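Local coordinates for protein TqaL (Neurospora crassa, PDB 7EEH) that belongs to the 2OG-Fe dioxygenase family of the cupin clan and holds an iron ion, at residues Met22-Lys27 with Leu134-Met139. The protein carries 1 engineered substitution. Numbering follows the deposited sequence.
Sequences MKLRSK and LVFKGM
Two helices of this member of the 2OG-Fe dioxygenase family (cupin clan), 12-31 and 128-141, pack against each other beside the large antiparallel sheet, and M22, L24 and R25 of the first meet F136 and M139 of the second. The short segments pass at an angle of 51°, their axes 10.5 Å apart at the closest. Both methionines are modelled as selenomethionine. Their chains run at about a right angle and meet methyl to methyl, M22 CE lying 3.5 Å from M139 CE, tighter than usual for two carbons. M22 gets there by bending at both chi2 (-61°) and chi3, and its CE also sits 3.5 Å from the backbone O of M139. I18 and I21 of helix 12-31 pack on M139 as well. Nearby, L24 touches the ring of F136 at its edge, near the ring plane, with 4.1 Å between L24 CD1 and F136 CE1. L44 of helix 38-48 touches both of these residues, while M192 of strand 190-199 lies against F136 from the sheet. R25 has its CG anti to the backbone N (chi1 177°) and its chain stays extended as far as NE, which carries the guanidinium past the end of segment 134-139. There NH2 donates to the carbonyl O of H142, and F10 of the second subunit makes a cation-pi contact with the same group. On its way the arginine passes M139, R25 CD coming within 3.8 Å of M139 O.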
loop_
_atom_site.group_PDB
_atom_site.type_symbol
_atom_site.label_atom_id
_atom_site.label_comp_id
_atom_site.label_asym_id
_atom_site.label_seq_id
_atom_site.Cartn_x
_atom_site.Cartn_y
_atom_site.Cartn_z
HETATM N N MSE B 22 10.113 0.289 8.725
HETATM C CA MSE B 22 10.431 -1.020 9.336
HETATM C C MSE B 22 11.053 -1.960 8.278
HETATM O O MSE B 22 11.939 -2.700 8.623
HETATM C CB MSE B 22 9.200 -1.578 10.035
HETATM C CG MSE B 22 8.762 -0.777 11.211
HETATM SE SE MSE B 22 10.126 -0.717 12.572
HETATM C CE MSE B 22 10.840 0.958 12.480
ATOM N N LYS B 23 10.588 -1.912 7.032
ATOM C CA LYS B 23 11.231 -2.707 5.986
ATOM C C LYS B 23 12.685 -2.278 5.777
ATOM O O LYS B 23 13.591 -3.116 5.692
ATOM C CB LYS B 23 10.454 -2.596 4.676
ATOM C CG LYS B 23 9.094 -3.252 4.719
ATOM C CD LYS B 23 8.370 -3.031 3.398
ATOM C CE LYS B 23 7.107 -3.879 3.331
ATOM N NZ LYS B 23 6.147 -3.311 2.342
ATOM N N LEU B 24 12.928 -0.969 5.673
ATOM C CA LEU B 24 14.298 -0.479 5.546
ATOM C C LEU B 24 15.141 -0.922 6.731
ATOM O O LEU B 24 16.318 -1.267 6.572
ATOM C CB LEU B 24 14.313 1.056 5.414
ATOM C CG LEU B 24 13.687 1.610 4.131
ATOM C CD1 LEU B 24 13.531 3.141 4.173
ATOM C CD2 LEU B 24 14.504 1.182 2.928
ATOM N N ARG B 25 14.554 -0.916 7.933
ATOM C CA ARG B 25 15.291 -1.338 9.120
ATOM C C ARG B 25 15.745 -2.794 9.005
ATOM O O ARG B 25 16.876 -3.129 9.374
ATOM C CB ARG B 25 14.420 -1.140 10.362
ATOM C CG ARG B 25 15.046 -1.622 11.660
ATOM C CD ARG B 25 14.145 -1.321 12.826
ATOM N NE ARG B 25 14.697 -1.700 14.116
ATOM C CZ ARG B 25 14.710 -2.944 14.588
ATOM N NH1 ARG B 25 14.224 -3.951 13.866
ATOM N NH2 ARG B 25 15.245 -3.183 15.776
ATOM N N SER B 26 14.878 -3.673 8.495
ATOM C CA SER B 26 15.273 -5.070 8.294
ATOM C C SER B 26 16.435 -5.180 7.323
ATOM O O SER B 26 17.350 -5.991 7.524
ATOM C CB SER B 26 14.089 -5.888 7.782
ATOM O OG SER B 26 13.161 -6.081 8.821
ATOM N N LYS B 27 16.424 -4.362 6.268
ATOM C CA LYS B 27 17.521 -4.359 5.302
ATOM C C LYS B 27 18.800 -3.823 5.931
ATOM O O LYS B 27 19.898 -4.296 5.623
ATOM C CB LYS B 27 17.120 -3.528 4.082
ATOM C CG LYS B 27 18.079 -3.595 2.907
ATOM C CD LYS B 27 17.480 -2.948 1.641
ATOM C CE LYS B 27 17.588 -1.422 1.656
ATOM N NZ LYS B 27 16.865 -0.783 0.499
ATOM N N LEU B 134 15.190 13.139 12.030
ATOM C CA LEU B 134 15.607 12.597 13.321
ATOM C C LEU B 134 14.738 11.414 13.726
ATOM O O LEU B 134 15.245 10.391 14.194
ATOM C CB LEU B 134 15.546 13.681 14.398
ATOM C CG LEU B 134 16.681 14.710 14.472
ATOM C CD1 LEU B 134 16.302 15.789 15.462
ATOM C CD2 LEU B 134 18.000 14.053 14.877
ATOM N N VAL B 135 13.417 11.557 13.591
ATOM C CA VAL B 135 12.518 10.463 13.942
ATOM C C VAL B 135 12.839 9.239 13.092
ATOM O O VAL B 135 12.945 8.117 13.603
ATOM C CB VAL B 135 11.052 10.912 13.793
ATOM C CG1 VAL B 135 10.117 9.788 14.087
ATOM C CG2 VAL B 135 10.758 12.065 14.758
ATOM N N PHE B 136 13.006 9.444 11.783
ATOM C CA PHE B 136 13.366 8.359 10.871
ATOM C C PHE B 136 14.564 7.578 11.388
ATOM O O PHE B 136 14.527 6.344 11.480
ATOM C CB PHE B 136 13.662 8.943 9.485
ATOM C CG PHE B 136 14.262 7.960 8.481
ATOM C CD1 PHE B 136 13.439 7.168 7.683
ATOM C CD2 PHE B 136 15.630 7.909 8.269
ATOM C CE1 PHE B 136 13.981 6.322 6.713
ATOM C CE2 PHE B 136 16.180 7.075 7.310
ATOM C CZ PHE B 136 15.348 6.273 6.527
ATOM N N LYS B 137 15.642 8.280 11.727
ATOM C CA LYS B 137 16.860 7.599 12.167
ATOM C C LYS B 137 16.635 6.844 13.473
ATOM O O LYS B 137 17.071 5.694 13.615
ATOM C CB LYS B 137 18.006 8.603 12.324
ATOM C CG LYS B 137 19.308 7.935 12.767
ATOM C CD LYS B 137 20.529 8.861 12.772
ATOM C CE LYS B 137 21.807 8.009 12.947
ATOM N NZ LYS B 137 23.058 8.799 13.102
ATOM N N GLY B 138 15.967 7.477 14.446
ATOM C CA GLY B 138 15.738 6.812 15.725
ATOM C C GLY B 138 14.928 5.538 15.576
ATOM O O GLY B 138 15.213 4.522 16.217
HETATM N N MSE B 139 13.932 5.587 14.700
HETATM C CA MSE B 139 13.045 4.435 14.424
HETATM C C MSE B 139 13.846 3.263 13.864
HETATM O O MSE B 139 13.617 2.193 14.284
HETATM C CB MSE B 139 11.924 4.804 13.451
HETATM C CG MSE B 139 10.794 5.554 14.058
HETATM SE SE MSE B 139 9.363 5.723 12.789
HETATM C CE MSE B 139 9.382 4.068 11.900
#